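Local atomic coordinates of ketosynthase (PDB entry 6KXD), a protein that probably takes part in polyketide chain elongation within the ishigamide ketosynthase/chain length factor pair of a highly reducing type II polyketide synthase. Residues Phe70-Gln75 against Ala82-Leu87; Thr88-Val93 against Leu229-Gly234; Ala251-Glu256 against Val368-Leu373; Ala284-Ala289 against Gly352-Val357. All coordinates share one frame; numbering follows the deposited sequence.

Contact 1 of 4, residues Phe70-Gln75 against Ala82-Leu87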
# COMPACT_ATOMS: atom_id res chain seq x y z
N PHE B 70 26.42 2.94 8.08
CA PHE B 70 25.59 2.72 6.91
C PHE B 70 25.80 3.84 5.90
O PHE B 70 25.38 4.94 6.15
CB PHE B 70 24.09 2.65 7.23
CG PHE B 70 23.28 2.18 6.05
CD1 PHE B 70 23.25 0.84 5.71
CD2 PHE B 70 22.58 3.07 5.26
CE1 PHE B 70 22.51 0.39 4.62
CE2 PHE B 70 21.85 2.63 4.16
CZ PHE B 70 21.82 1.29 3.84
N ASP B 71 26.45 3.52 4.78
CA ASP B 71 26.63 4.49 3.72
C ASP B 71 26.12 3.86 2.44
O ASP B 71 26.53 2.76 2.09
CB ASP B 71 28.09 4.93 3.58
CG ASP B 71 28.33 5.83 2.38
OD1 ASP B 71 28.13 7.04 2.51
OD2 ASP B 71 28.57 5.29 1.28
N ILE B 72 25.23 4.57 1.75
CA ILE B 72 24.48 3.98 0.70
C ILE B 72 25.44 3.51 -0.39
O ILE B 72 25.34 2.38 -0.84
CB ILE B 72 23.43 4.97 0.19
CG1 ILE B 72 22.36 5.18 1.27
CG2 ILE B 72 22.86 4.54 -1.15
CD1 ILE B 72 21.37 6.27 0.93
N GLN B 73 26.38 4.38 -0.76
CA GLN B 73 27.22 4.08 -1.94
C GLN B 73 28.25 3.01 -1.58
O GLN B 73 28.58 2.18 -2.42
CB GLN B 73 27.80 5.39 -2.49
CG GLN B 73 26.74 6.22 -3.21
CD GLN B 73 27.33 7.18 -4.22
OE1 GLN B 73 28.21 7.96 -3.87
NE2 GLN B 73 26.83 7.13 -5.46
N GLU B 74 28.70 2.99 -0.32
CA GLU B 74 29.59 1.99 0.19
C GLU B 74 28.93 0.62 0.14
O GLU B 74 29.56 -0.37 -0.23
CB GLU B 74 29.99 2.33 1.63
CG GLU B 74 31.01 1.38 2.21
CD GLU B 74 31.50 1.76 3.59
OE1 GLU B 74 32.42 1.09 4.08
OE2 GLU B 74 30.96 2.72 4.17
N GLN B 75 27.65 0.56 0.53
CA GLN B 75 26.91 -0.68 0.52
C GLN B 75 26.48 -1.09 -0.89
O GLN B 75 26.52 -2.28 -1.18
CB GLN B 75 25.69 -0.54 1.45
CG GLN B 75 26.13 -0.43 2.91
CD GLN B 75 26.80 -1.70 3.37
OE1 GLN B 75 26.33 -2.81 3.09
NE2 GLN B 75 27.92 -1.57 4.06
N ALA B 82 23.45 7.78 -6.00
CA ALA B 82 23.75 9.16 -5.55
C ALA B 82 22.50 9.86 -4.98
O ALA B 82 22.62 10.65 -4.06
CB ALA B 82 24.35 9.95 -6.69
N LYS B 83 21.35 9.63 -5.60
CA LYS B 83 20.09 10.28 -5.26
C LYS B 83 19.15 9.30 -4.53
O LYS B 83 17.98 9.62 -4.26
CB LYS B 83 19.41 10.75 -6.54
CG LYS B 83 20.20 11.76 -7.37
CD LYS B 83 20.95 12.69 -6.49
CE LYS B 83 21.19 14.08 -7.06
NZ LYS B 83 21.49 15.01 -5.94
N MET B 84 19.64 8.10 -4.25
CA MET B 84 18.82 7.05 -3.67
C MET B 84 18.42 7.43 -2.25
O MET B 84 19.23 7.83 -1.43
CB MET B 84 19.57 5.71 -3.61
CG MET B 84 18.76 4.62 -2.94
SD MET B 84 19.57 3.04 -2.99
CE MET B 84 19.60 2.73 -4.76
N ASP B 85 17.13 7.22 -1.96
CA ASP B 85 16.65 7.47 -0.62
C ASP B 85 17.13 6.36 0.31
O ASP B 85 17.29 5.18 -0.05
CB ASP B 85 15.13 7.59 -0.60
CG ASP B 85 14.48 6.31 -1.09
OD1 ASP B 85 14.76 5.90 -2.23
OD2 ASP B 85 13.72 5.70 -0.30
N ARG B 86 17.28 6.72 1.58
CA ARG B 86 17.79 5.84 2.55
C ARG B 86 16.83 4.65 2.72
O ARG B 86 17.28 3.55 2.92
CB ARG B 86 18.02 6.63 3.82
CG ARG B 86 18.68 5.84 4.94
CD ARG B 86 18.95 6.84 6.04
NE ARG B 86 19.61 6.23 7.16
CZ ARG B 86 20.91 6.04 7.25
NH1 ARG B 86 21.71 6.44 6.27
NH2 ARG B 86 21.41 5.42 8.30
N LEU B 87 15.52 4.88 2.61
CA LEU B 87 14.53 3.84 2.82
C LEU B 87 14.79 2.72 1.81
O LEU B 87 15.00 1.55 2.18
CB LEU B 87 13.12 4.40 2.67
CG LEU B 87 12.02 3.35 2.70
CD1 LEU B 87 12.00 2.66 4.07
CD2 LEU B 87 10.68 3.98 2.39
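Phe-70 meets the guanidinium of Arg-86 with one corner of its ring: CD2 of Phe-70 lies over a face of that group, 3.6 Å from Arg-86 NH1, which itself sits at the ring's edge, near its plane. The two planes stand 86° apart, so this is an edge contact and not a stack. Beside it, Ile-72 pushes CD1 against the backbone of the other segment, 3.5 Å from Met-84 O and 4.0 Å from Arg-86 CA. Its other branch, CG2, comes 4.1 Å from Met-84 SD. Nearer the solvent, Gln-73 lays its amide NE2 beside Ala-82 CA, 3.7 Å away, while the same NE2 hydrogen-bonds to Thr-81 OG1. Arg-86 reaches Phe-70 with a chain extended from CG to NE, CG anti to the backbone N (chi1 -175°), and a salt bridge from NH2 to Glu-231 steadies its tip. Further out, each segment leads into a helix from an N-cap aspartate. OD2 of Asp-71 accepts from Glu-74 N at 2.8 Å, and Asp-85 caps the start of helix 86-99. The arrangement is a connection between two successive helices of the beta-ketoacyl synthase N-terminal domain, helix 72-76 packing by the N-terminal end of helix 86-99.

Contact 2 of 4, residues Thr88-Val93 against Leu229-Gly234; sequences TALALV and LGEGCG
Leu-90 and Cys-233 carry the apolar part of this contact, their CB atoms 4.2 Å apart. The thiol of Cys-233 is turned anti to its backbone N (chi1 174°), which sets SG alongside the helix, 3.8 Å from Ala-91 CA and 4.4 Å from Ala-91 CB. Small side chains here allow a close approach: the CA atoms of Ala-91 and Cys-233 are 5.8 Å apart, and the axes of helix 88-93 and strand 232-234 come within 7.3 Å, running in roughly the same direction at 36°.

Side chain against backbone is the second kind of touch. Leu-90 extends CD1 over Gly-232, 3.9 Å from its CA, and Cys-233 CB rests 3.8 Å from Leu-90 O. At the backbone angles of Gly-232 any side chain would collide with the carbonyl O of Glu-231, which explains the glycine.

Polar bonding between the two segments is absent, and the one charged side chain in the contact is held from elsewhere. Glu-231 crosses Leu-90 at about a right angle, its OE1 lying 4.0 Å from Leu-90 CD1. That oxygen accepts from Phe-208 N, while OE2 takes Val-67 N besides Arg-86, so the buried carboxylate is well supplied with donors.

Around this buried meeting, Leu-90 and Val-93 also pack on Val-28 of strand 20-29. Elsewhere on its surface the helix is covered by helix 156-165 at Thr-88 and Leu-92 and by helix 72-76 at Ala-89, while Cys-233 and Gly-234 bond along the backbone to Val-28 and Ser-204 of the flanking strands.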
# COMPACT_ATOMS: atom_id res chain seq x y z
N THR B 88 14.90 3.13 0.55
CA THR B 88 15.17 2.18 -0.49
C THR B 88 16.49 1.48 -0.21
O THR B 88 16.58 0.24 -0.39
CB THR B 88 15.19 2.81 -1.88
OG1 THR B 88 13.87 3.22 -2.25
CG2 THR B 88 15.72 1.84 -2.93
N ALA B 89 17.49 2.25 0.17
CA ALA B 89 18.82 1.67 0.40
C ALA B 89 18.75 0.61 1.48
O ALA B 89 19.32 -0.47 1.35
CB ALA B 89 19.81 2.74 0.77
N LEU B 90 18.02 0.91 2.56
CA LEU B 90 17.94 -0.06 3.63
C LEU B 90 17.28 -1.35 3.17
O LEU B 90 17.69 -2.46 3.58
CB LEU B 90 17.11 0.54 4.76
CG LEU B 90 17.81 1.65 5.52
CD1 LEU B 90 16.76 2.37 6.32
CD2 LEU B 90 18.93 1.14 6.38
N ALA B 91 16.19 -1.21 2.40
CA ALA B 91 15.46 -2.34 1.86
C ALA B 91 16.39 -3.15 0.97
O ALA B 91 16.37 -4.40 1.01
CB ALA B 91 14.26 -1.90 1.08
N LEU B 92 17.19 -2.44 0.16
CA LEU B 92 18.04 -3.18 -0.83
C LEU B 92 19.11 -3.98 -0.09
O LEU B 92 19.34 -5.13 -0.46
CB LEU B 92 18.68 -2.24 -1.84
CG LEU B 92 17.70 -1.56 -2.79
CD1 LEU B 92 18.42 -0.69 -3.81
CD2 LEU B 92 16.81 -2.56 -3.49
N VAL B 93 19.73 -3.35 0.90
CA VAL B 93 20.77 -4.01 1.65
C VAL B 93 20.13 -5.19 2.38
O VAL B 93 20.65 -6.28 2.37
CB VAL B 93 21.51 -3.08 2.60
CG1 VAL B 93 22.49 -3.90 3.46
CG2 VAL B 93 22.25 -2.00 1.84
N LEU B 229 14.04 7.66 18.11
CA LEU B 229 13.63 7.09 16.82
C LEU B 229 14.75 6.19 16.31
O LEU B 229 15.92 6.53 16.40
CB LEU B 229 13.35 8.21 15.83
CG LEU B 229 12.11 9.05 16.15
CD1 LEU B 229 12.00 10.24 15.22
CD2 LEU B 229 10.85 8.19 16.07
N GLY B 230 14.33 5.09 15.70
CA GLY B 230 15.23 4.15 15.07
C GLY B 230 14.85 3.97 13.62
O GLY B 230 13.95 4.64 13.07
N GLU B 231 15.58 3.09 12.97
CA GLU B 231 15.34 2.90 11.58
C GLU B 231 15.81 1.51 11.20
O GLU B 231 16.62 0.87 11.90
CB GLU B 231 16.09 3.95 10.77
CG GLU B 231 17.58 3.86 10.95
CD GLU B 231 18.43 4.61 9.92
OE1 GLU B 231 17.87 5.15 8.97
OE2 GLU B 231 19.67 4.66 10.10
N GLY B 232 15.45 1.13 9.99
CA GLY B 232 16.05 0.07 9.36
C GLY B 232 15.05 -0.73 8.56
O GLY B 232 13.97 -0.26 8.20
N CYS B 233 15.40 -1.98 8.30
CA CYS B 233 14.55 -2.87 7.53
C CYS B 233 14.75 -4.30 8.01
O CYS B 233 15.86 -4.76 8.20
CB CYS B 233 14.87 -2.80 6.04
SG CYS B 233 13.98 -3.98 4.99
N GLY B 234 13.64 -5.01 8.18
CA GLY B 234 13.64 -6.42 8.40
C GLY B 234 12.87 -7.10 7.31
O GLY B 234 11.81 -6.57 6.89

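Contact 3 of 4, residues Ala251-Glu256 against Val368-Leu373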
# COMPACT_ATOMS: atom_id res chain seq x y z
N ALA B 251 6.75 -21.14 11.77
CA ALA B 251 5.51 -21.25 11.04
C ALA B 251 4.63 -20.09 11.48
O ALA B 251 4.59 -19.80 12.65
CB ALA B 251 4.80 -22.54 11.29
N VAL B 252 4.02 -19.41 10.50
CA VAL B 252 3.08 -18.36 10.77
C VAL B 252 1.69 -19.00 10.94
O VAL B 252 1.06 -19.40 9.98
CB VAL B 252 3.06 -17.29 9.67
CG1 VAL B 252 2.05 -16.22 10.01
CG2 VAL B 252 4.44 -16.68 9.42
N LEU B 253 1.26 -19.12 12.20
CA LEU B 253 0.02 -19.78 12.54
C LEU B 253 -1.18 -18.85 12.36
O LEU B 253 -2.26 -19.28 12.04
CB LEU B 253 0.13 -20.26 13.99
CG LEU B 253 1.23 -21.27 14.28
CD1 LEU B 253 0.95 -21.93 15.61
CD2 LEU B 253 1.32 -22.32 13.19
N SER B 254 -1.02 -17.58 12.70
CA SER B 254 -2.09 -16.65 12.52
C SER B 254 -1.54 -15.23 12.55
O SER B 254 -0.50 -14.94 13.13
CB SER B 254 -3.13 -16.80 13.59
OG SER B 254 -2.54 -16.45 14.81
N VAL B 255 -2.26 -14.37 11.85
CA VAL B 255 -2.07 -12.94 11.90
C VAL B 255 -3.46 -12.33 11.95
O VAL B 255 -4.31 -12.59 11.10
CB VAL B 255 -1.30 -12.40 10.68
CG1 VAL B 255 -1.20 -10.89 10.72
CG2 VAL B 255 0.06 -13.03 10.57
N GLU B 256 -3.69 -11.57 13.01
CA GLU B 256 -4.95 -10.98 13.22
C GLU B 256 -4.73 -9.49 13.43
O GLU B 256 -3.67 -9.04 13.89
CB GLU B 256 -5.66 -11.62 14.43
CG GLU B 256 -6.12 -13.05 14.18
CD GLU B 256 -7.16 -13.24 13.07
OE1 GLU B 256 -6.99 -14.18 12.26
OE2 GLU B 256 -8.12 -12.46 13.04
N VAL B 368 -1.48 -8.69 15.57
CA VAL B 368 -0.85 -9.67 16.32
C VAL B 368 -0.53 -10.84 15.40
O VAL B 368 -1.37 -11.20 14.59
CB VAL B 368 -1.73 -10.14 17.49
CG1 VAL B 368 -1.11 -11.33 18.19
CG2 VAL B 368 -1.99 -9.02 18.48
N ALA B 369 0.68 -11.38 15.53
CA ALA B 369 1.01 -12.61 14.86
C ALA B 369 1.42 -13.66 15.89
O ALA B 369 2.20 -13.39 16.81
CB ALA B 369 2.09 -12.43 13.82
N VAL B 370 0.99 -14.90 15.61
CA VAL B 370 1.38 -16.07 16.42
C VAL B 370 2.23 -16.99 15.55
O VAL B 370 1.85 -17.33 14.42
CB VAL B 370 0.14 -16.78 16.98
CG1 VAL B 370 0.49 -18.02 17.77
CG2 VAL B 370 -0.67 -15.84 17.84
N LEU B 371 3.44 -17.28 16.02
CA LEU B 371 4.40 -18.11 15.27
C LEU B 371 4.67 -19.38 16.07
O LEU B 371 4.65 -19.35 17.29
CB LEU B 371 5.72 -17.39 15.13
CG LEU B 371 5.64 -15.97 14.56
CD1 LEU B 371 7.02 -15.33 14.57
CD2 LEU B 371 5.09 -15.98 13.16
N ARG B 372 5.00 -20.46 15.37
CA ARG B 372 5.56 -21.61 16.03
C ARG B 372 7.01 -21.72 15.60
O ARG B 372 7.25 -21.80 14.36
CB ARG B 372 4.73 -22.82 15.66
CG ARG B 372 5.49 -24.12 15.91
CD ARG B 372 4.80 -25.15 16.76
NE ARG B 372 3.36 -25.06 16.93
CZ ARG B 372 2.75 -25.19 18.11
NH1 ARG B 372 3.47 -25.24 19.23
NH2 ARG B 372 1.43 -25.24 18.16
N LEU B 373 7.93 -21.72 16.58
CA LEU B 373 9.36 -21.77 16.30
C LEU B 373 9.67 -23.22 15.93
O LEU B 373 9.11 -24.15 16.52
CB LEU B 373 10.17 -21.20 17.47
CG LEU B 373 9.73 -19.80 17.90
CD1 LEU B 373 10.43 -19.35 19.16
CD2 LEU B 373 9.97 -18.81 16.76
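Ala-251 and Arg-372 exchange a pair of backbone bonds, Ala-251 N to Arg-372 O at 2.7 Å and Arg-372 N to Ala-251 O at 2.8 Å. The other end has the same two-bond pair, Glu-256 N to Val-368 O and Val-368 N to Glu-256 O, each 2.8 Å. Between them the register slips by one. Val-370 O accepts from Leu-253 N at 2.9 Å and, weakly, from Ser-254 N at 3.4 Å, while Val-370 N donates to Ser-254 O. Leu-253 and Ser-254 facing one residue make a classic beta bulge in this antiparallel pair of strands 250-259 and 365-373. The bulge turns Leu-253 toward the neighbouring strand, where CD1 lies 3.9 Å from Arg-372 CB. An alanine in place of Leu-253 would probably leave the stem of Arg-372 without the CG and CD1 that pack against it, opening a gap at the bulge. Ser-254 OG, 3.5 Å from Val-370 CB, is satisfied by Ala-276 O of helix 265-280, and Arg-372 NH1 bonds to Gly-352 O. Ala-369 and Leu-371 bond by their backbones to Val-357 and Ala-355 of strand 354-360. On the opposite sheet face Val-252 CG2 and Leu-371 CD2 lie side by side, and Val-255 packs on Ala-369, under helix 180-193.

Contact 4 of 4, residues Ala284-Ala289 against Gly352-Val357; sequences AGEVWA and GRIALV
Ile-354 O is gripped by two successive backbone donors, Trp-288 N at 2.7 Å and Ala-289 N at 3.3 Å. The first comes in tilted 19° from the carbonyl plane and the second lies in that plane. One step on, Ala-289 O accepts from Leu-356 N at 2.8 Å, and Ala-289 pairs in parallel with Ala-355. Segment 284-289 turns a corner at Trp-288, a bend consistent with two successive N-H groups sharing one oxygen.

The corner also sends the indole over Arg-353. Trp-288 CG is anti to its backbone N (chi1 173°), and the stem of the arginine lies across one ring face, with CG 3.7 Å from the centroid of the five-membered ring in a CH-pi contact. Arg-353 then bends at chi2, and a face of its guanidinium looks onto Trp-288 CD1, which is 3.5 Å from Arg-353 NH1. The planes are 51° apart, so the two groups are not stacked flat. Arg-318 makes a cation-pi contact with Trp-288, and Leu-373 packs on it. An alanine in place of Trp-288 would probably cost Arg-318 its cation-pi partner and leave the stem of Arg-353 without the ring it lies on, held chiefly by a weak bond from NH2 to Asp-349 O.

Deeper in, Val-287 CG2 meets Ile-354 CG2 at 4.2 Å, while its CG1 touches Leu-356 CB. Ile-354 N is buried with no partner in the model. The chemistry is thus divided: backbone bonds start the parallel pairing of strands 287-291 and 354-360, aliphatic packing fills its buried side, and an arginine-tryptophan pair covers its outer end, where Arg-353 is exposed.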
# COMPACT_ATOMS: atom_id res chain seq x y z
N ALA B 284 -2.93 -19.27 25.58
CA ALA B 284 -2.06 -18.16 25.90
C ALA B 284 -0.89 -18.62 26.76
O ALA B 284 0.19 -18.08 26.68
CB ALA B 284 -2.84 -17.07 26.56
N GLY B 285 -1.14 -19.60 27.65
CA GLY B 285 -0.11 -20.20 28.47
C GLY B 285 0.99 -20.86 27.65
O GLY B 285 2.04 -21.07 28.14
N GLU B 286 0.73 -21.17 26.39
CA GLU B 286 1.76 -21.81 25.57
C GLU B 286 2.77 -20.79 25.03
O GLU B 286 3.82 -21.15 24.49
CB GLU B 286 1.14 -22.49 24.36
CG GLU B 286 0.26 -23.68 24.68
CD GLU B 286 -0.22 -24.29 23.38
OE1 GLU B 286 -1.46 -24.43 23.21
OE2 GLU B 286 0.65 -24.57 22.52
N VAL B 287 2.46 -19.49 25.15
CA VAL B 287 3.34 -18.48 24.57
C VAL B 287 4.66 -18.47 25.33
O VAL B 287 4.71 -18.30 26.54
CB VAL B 287 2.71 -17.08 24.58
CG1 VAL B 287 3.71 -16.06 24.05
CG2 VAL B 287 1.42 -17.08 23.80
N TRP B 288 5.75 -18.65 24.57
CA TRP B 288 7.07 -18.77 25.10
C TRP B 288 7.82 -17.45 24.96
O TRP B 288 8.67 -17.12 25.79
CB TRP B 288 7.77 -19.94 24.39
CG TRP B 288 9.22 -20.14 24.69
CD1 TRP B 288 9.78 -20.85 25.73
CD2 TRP B 288 10.32 -19.64 23.91
NE1 TRP B 288 11.14 -20.81 25.64
CE2 TRP B 288 11.51 -20.07 24.55
CE3 TRP B 288 10.41 -18.87 22.74
CZ2 TRP B 288 12.76 -19.76 24.04
CZ3 TRP B 288 11.65 -18.55 22.26
CH2 TRP B 288 12.81 -18.99 22.90
N ALA B 289 7.49 -16.72 23.89
CA ALA B 289 8.06 -15.39 23.67
C ALA B 289 6.96 -14.47 23.16
O ALA B 289 6.21 -14.84 22.25
CB ALA B 289 9.22 -15.45 22.69
N GLY B 352 9.72 -25.76 18.61
CA GLY B 352 8.29 -25.98 18.71
C GLY B 352 7.55 -24.98 19.58
O GLY B 352 6.37 -25.17 19.81
N ARG B 353 8.24 -23.92 20.07
CA ARG B 353 7.61 -23.02 21.02
C ARG B 353 6.77 -21.97 20.26
O ARG B 353 7.07 -21.61 19.16
CB ARG B 353 8.65 -22.33 21.90
CG ARG B 353 9.38 -23.26 22.85
CD ARG B 353 8.46 -23.96 23.84
NE ARG B 353 9.31 -24.82 24.66
CZ ARG B 353 9.65 -24.60 25.93
NH1 ARG B 353 8.77 -24.06 26.76
NH2 ARG B 353 10.87 -24.91 26.35
N ILE B 354 5.75 -21.43 20.93
CA ILE B 354 4.92 -20.39 20.38
C ILE B 354 5.50 -19.02 20.71
O ILE B 354 5.94 -18.70 21.83
CB ILE B 354 3.47 -20.53 20.89
CG1 ILE B 354 2.81 -21.81 20.41
CG2 ILE B 354 2.64 -19.31 20.49
CD1 ILE B 354 2.56 -21.82 18.92
N ALA B 355 5.47 -18.14 19.70
CA ALA B 355 5.79 -16.77 19.89
C ALA B 355 4.64 -15.91 19.38
O ALA B 355 3.94 -16.21 18.45
CB ALA B 355 7.08 -16.42 19.19
N LEU B 356 4.47 -14.79 20.04
CA LEU B 356 3.44 -13.81 19.74
C LEU B 356 4.13 -12.46 19.56
O LEU B 356 4.93 -12.06 20.42
CB LEU B 356 2.46 -13.72 20.91
CG LEU B 356 1.22 -12.87 20.69
CD1 LEU B 356 0.06 -13.42 21.51
CD2 LEU B 356 1.47 -11.44 21.11
N VAL B 357 3.81 -11.78 18.47
CA VAL B 357 4.31 -10.42 18.24
C VAL B 357 3.09 -9.52 18.08
O VAL B 357 2.12 -9.91 17.54
CB VAL B 357 5.26 -10.33 17.03
CG1 VAL B 357 6.42 -11.28 17.19
CG2 VAL B 357 4.57 -10.53 15.71

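Contacts 1 and 2 share helix 86-99 and are joined by the Arg-86 to Glu-231 pair; contact 1 works at its partly exposed N-terminal start and contact 2 on its buried flank. Contacts 3 and 4 lie across the chain's centre from contact 1, their centres about 33 and 37 Å from its own. They meet through neighbouring strands 354-360 and 365-373, where Leu-371 N probably bonds to Ala-355 O. Contacts 1 and 2 rest on side chains packed against side chains and backbone, without hydrogen bonding between the paired segments, whereas contacts 3 and 4 are built on backbone bonds, antiparallel in one and parallel in the other. Both are largely buried, although contact 4 ends at a surface arginine.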